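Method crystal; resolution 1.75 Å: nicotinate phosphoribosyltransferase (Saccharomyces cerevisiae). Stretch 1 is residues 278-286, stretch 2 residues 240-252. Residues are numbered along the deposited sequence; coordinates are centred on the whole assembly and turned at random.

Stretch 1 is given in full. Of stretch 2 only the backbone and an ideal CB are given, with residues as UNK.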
# COMPACT_ATOMS: atom_id res chain seq x y z
N GLY A 278 2.43 14.73 -5.45
CA GLY A 278 1.74 14.15 -4.31
C GLY A 278 2.50 14.31 -3.01
O GLY A 278 3.09 15.34 -2.73
N LEU A 279 2.45 13.27 -2.20
CA LEU A 279 3.16 13.24 -0.95
C LEU A 279 4.48 12.48 -1.08
O LEU A 279 4.55 11.38 -1.66
CB LEU A 279 2.30 12.60 0.14
CG LEU A 279 0.97 13.26 0.42
CD1 LEU A 279 0.14 12.24 1.17
CD2 LEU A 279 1.13 14.53 1.22
N ALA A 280 5.52 13.04 -0.49
CA ALA A 280 6.82 12.40 -0.54
C ALA A 280 6.94 11.35 0.58
O ALA A 280 6.61 11.59 1.70
CB ALA A 280 7.93 13.42 -0.43
N LEU A 281 7.45 10.17 0.23
CA LEU A 281 7.81 9.14 1.18
C LEU A 281 9.29 9.24 1.57
O LEU A 281 10.18 8.94 0.78
CB LEU A 281 7.51 7.78 0.54
CG LEU A 281 7.42 6.56 1.42
CD1 LEU A 281 6.47 6.74 2.63
CD2 LEU A 281 6.98 5.38 0.56
N THR A 282 9.56 9.69 2.79
CA THR A 282 10.90 10.15 3.17
C THR A 282 11.81 9.13 3.84
O THR A 282 13.02 9.38 3.94
CB THR A 282 10.79 11.39 4.10
OG1 THR A 282 10.27 10.98 5.36
CG2 THR A 282 9.82 12.44 3.53
N ASP A 283 11.24 8.03 4.36
CA ASP A 283 11.95 7.15 5.30
C ASP A 283 12.67 5.93 4.68
O ASP A 283 13.38 5.21 5.39
CB ASP A 283 11.02 6.63 6.39
CG ASP A 283 9.90 5.72 5.85
OD1 ASP A 283 9.22 6.13 4.88
OD2 ASP A 283 9.68 4.62 6.41
N THR A 284 12.55 5.76 3.38
CA THR A 284 13.05 4.53 2.72
C THR A 284 14.53 4.27 3.06
O THR A 284 14.91 3.12 3.42
CB THR A 284 12.85 4.61 1.23
OG1 THR A 284 11.49 4.99 0.96
CG2 THR A 284 13.17 3.22 0.56
N PHE A 285 15.35 5.30 2.91
CA PHE A 285 16.78 5.26 3.28
C PHE A 285 17.05 6.21 4.45
O PHE A 285 18.14 6.73 4.57
CB PHE A 285 17.68 5.57 2.09
CG PHE A 285 17.50 4.62 0.96
CD1 PHE A 285 17.38 3.25 1.23
CD2 PHE A 285 17.37 5.06 -0.33
CE1 PHE A 285 17.12 2.34 0.21
CE2 PHE A 285 17.14 4.17 -1.36
CZ PHE A 285 17.00 2.81 -1.08
N GLY A 286 16.02 6.42 5.25
CA GLY A 286 16.05 7.27 6.42
C GLY A 286 15.68 8.69 6.04
O GLY A 286 16.10 9.20 5.02
N UNK A 240 -3.76 7.79 -3.55
CA UNK A 240 -2.44 7.11 -3.65
C UNK A 240 -1.27 8.05 -3.44
O UNK A 240 -1.39 9.28 -3.57
CB UNK A 240 -2.29 6.44 -5.02
N UNK A 241 -0.13 7.47 -3.07
CA UNK A 241 1.15 8.18 -2.88
C UNK A 241 2.21 7.35 -3.66
O UNK A 241 1.92 6.28 -4.12
CB UNK A 241 1.51 8.32 -1.40
N UNK A 242 3.44 7.84 -3.81
CA UNK A 242 4.53 6.95 -4.17
C UNK A 242 4.71 5.85 -3.08
O UNK A 242 4.38 6.06 -1.89
CB UNK A 242 5.82 7.75 -4.35
N UNK A 243 5.24 4.68 -3.46
CA UNK A 243 5.49 3.60 -2.51
C UNK A 243 7.01 3.44 -2.34
O UNK A 243 7.77 3.95 -3.15
CB UNK A 243 4.85 2.29 -2.98
N UNK A 244 7.43 2.73 -1.30
CA UNK A 244 8.88 2.49 -1.07
C UNK A 244 9.54 1.85 -2.25
O UNK A 244 10.71 2.15 -2.52
CB UNK A 244 9.10 1.61 0.16
N UNK A 245 8.80 0.99 -2.97
CA UNK A 245 9.42 0.18 -4.03
C UNK A 245 9.99 1.05 -5.15
O UNK A 245 10.98 0.70 -5.78
CB UNK A 245 8.40 -0.80 -4.61
N UNK A 246 9.45 2.27 -5.31
CA UNK A 246 9.98 3.23 -6.26
C UNK A 246 11.40 3.60 -5.98
O UNK A 246 12.27 3.34 -6.80
CB UNK A 246 9.12 4.50 -6.27
N UNK A 247 11.69 4.24 -4.84
CA UNK A 247 13.12 4.62 -4.63
C UNK A 247 14.03 3.40 -4.43
O UNK A 247 15.19 3.48 -4.79
CB UNK A 247 13.25 5.54 -3.41
N UNK A 248 13.51 2.33 -3.84
CA UNK A 248 14.28 1.04 -3.69
C UNK A 248 14.70 0.56 -5.05
O UNK A 248 15.87 0.25 -5.25
CB UNK A 248 13.45 -0.04 -2.99
N UNK A 249 13.78 0.53 -6.04
CA UNK A 249 14.15 0.11 -7.39
C UNK A 249 15.13 1.05 -8.07
O UNK A 249 16.11 0.64 -8.66
CB UNK A 249 12.89 -0.02 -8.25
N UNK A 250 14.88 2.37 -7.98
CA UNK A 250 15.80 3.37 -8.51
C UNK A 250 17.22 3.21 -7.98
O UNK A 250 18.18 3.23 -8.75
CB UNK A 250 15.29 4.77 -8.18
N UNK A 251 17.36 3.00 -6.69
CA UNK A 251 18.67 2.77 -6.08
C UNK A 251 19.33 1.47 -6.55
O UNK A 251 20.52 1.46 -6.85
CB UNK A 251 18.53 2.75 -4.56
N UNK A 252 18.55 0.40 -6.63
CA UNK A 252 19.09 -0.93 -6.93
C UNK A 252 19.50 -1.15 -8.38
O UNK A 252 20.31 -2.06 -8.68
CB UNK A 252 18.05 -1.99 -6.55

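Position 240 has an extended backbone (phi -154°, psi 158°), and its CA-to-CB bond points away from stretch 1. Nothing of stretch 1 lies within 5.5 Å of its ideal CB, so stretch 1 favours no particular side chain. It is Gly-240. Its O accepts from a water that in turn accepts from Leu-279 N, at 2.9 Å from Gly-240 O and 2.8 Å from Leu-279 N.

Position 241 points sideways. Its ideal CB is 4.3 Å from Leu-279 O, with the Leu-279 side chain close by. A small or medium side chain fits, such as threonine, valine or serine. It is Thr-241. Its CG2 packs 3.4 Å from Leu-279 O, and its OG1 lies 3.5 Å from Leu-279 CD1. The water at Gly-240 O also reaches this hydroxyl.

Position 242 points toward stretch 1. Its ideal CB is 5.2 Å from Leu-281 CB, which leaves room for a modest apolar group. Valine, isoleucine or leucine would all be plausible. It is Val-242, with CG1 packed 3.7 Å from Leu-281 CB. A second water joins the two backbones, 2.9 Å from Val-242 N and 2.8 Å from Leu-279 O.

Position 243 points away, and the backbone sets few limits, so many residues would suit. It is Ala-243. Its carbonyl carbon C touches Leu-281 CD2 at 3.5 Å, and its O accepts from the backbone N of position 246.

At position 244 the CA-to-CB bond is sideways, but its ideal CB is 4.2 Å from Thr-284 OG1 and 4.3 Å from Leu-281 CD2. A hydroxyl, a carboxylate from Asp-283 and a methyl group are all within reach of a longer side chain. A polar side chain is favoured; asparagine, glutamine or histidine could suit, and a flat ring could also use the methyl. It is His-244. His-244 ND1 and Thr-284 OG1 form a hydrogen bond of 2.9 Å, nearly straight at 171°. Asp-283 OD1 is 3.0 Å from His-244 CE1, at the ring edge. Leu-281 CD2 sits over one face, 3.5 Å from the ring centroid of His-244, a CH-pi contact.

At position 245 CA-to-CB points away, and position 246 is out of reach. No atom of stretch 1 is within 5.5 Å of either ideal CB, so stretch 1 leaves both choices open. They are Glu-245 and Trp-246.

Position 247 points toward stretch 1, between Thr-284 CG2 and Phe-285 CE2, both 4.6 Å from its ideal CB. A branched or medium apolar residue suits. It is Val-247. Val-247 CG1 meets Thr-284 CG2 at 3.4 Å, and Val-247 CG2 meets Phe-285 CE2 at 3.9 Å.

Position 248 points sideways beside the same two residues. A flexible apolar chain would do. It is Met-248, present as selenomethionine, with CG 3.6 Å from Thr-284 CG2.

At position 249 an ideal CB would be 3.2 Å from the O of position 245, so glycine fits well. It is Gly-249. Position 250 is sideways, and stretch 1 sets no preference; it is Val-250.

Position 251 points toward the Phe-285 ring, its ideal CB already 3.8 Å from Phe-285 CE2. Small residues suit best. It is Ala-251, whose CB makes that contact.

Position 252 is sideways, and again stretch 1 sets no preference. It is Ser-252.

Stretch 2 240-252: GTVAHEWVMGVAS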
# COMPACT_ATOMS: atom_id res chain seq x y z
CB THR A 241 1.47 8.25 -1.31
OG1 THR A 241 0.73 9.31 -0.70
CG2 THR A 241 2.94 8.44 -0.96
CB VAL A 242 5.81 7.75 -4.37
CG1 VAL A 242 6.41 8.17 -3.00
CG2 VAL A 242 6.78 6.95 -5.24
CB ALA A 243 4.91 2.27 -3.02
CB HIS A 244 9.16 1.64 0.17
CG HIS A 244 8.73 2.26 1.45
ND1 HIS A 244 9.34 3.37 2.00
CD2 HIS A 244 7.69 1.96 2.28
CE1 HIS A 244 8.72 3.69 3.13
NE2 HIS A 244 7.72 2.84 3.32
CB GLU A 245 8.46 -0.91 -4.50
CG GLU A 245 7.32 -0.53 -5.28
CD GLU A 245 6.54 -1.78 -5.85
OE1 GLU A 245 7.17 -2.55 -6.61
OE2 GLU A 245 5.34 -1.88 -5.62
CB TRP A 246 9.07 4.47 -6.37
CG TRP A 246 9.51 5.42 -7.41
CD1 TRP A 246 9.89 6.71 -7.21
CD2 TRP A 246 9.60 5.20 -8.83
NE1 TRP A 246 10.22 7.29 -8.38
CE2 TRP A 246 10.05 6.41 -9.40
CE3 TRP A 246 9.34 4.10 -9.68
CZ2 TRP A 246 10.27 6.55 -10.78
CZ3 TRP A 246 9.55 4.25 -11.04
CH2 TRP A 246 10.00 5.45 -11.58
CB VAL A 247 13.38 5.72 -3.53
CG1 VAL A 247 13.14 5.21 -2.16
CG2 VAL A 247 14.85 6.28 -3.67
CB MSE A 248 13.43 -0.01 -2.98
CG MSE A 248 13.09 0.29 -1.53
SE MSE A 248 11.85 -1.03 -0.83
CE MSE A 248 12.99 -2.61 -0.90
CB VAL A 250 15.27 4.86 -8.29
CG1 VAL A 250 16.30 5.87 -8.64
CG2 VAL A 250 13.98 5.07 -9.11
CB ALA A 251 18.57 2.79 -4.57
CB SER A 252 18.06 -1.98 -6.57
OG SER A 252 17.92 -2.02 -5.20
O HOH W 1 0.56 11.37 -3.08
O HOH W 2 3.62 10.74 -4.23
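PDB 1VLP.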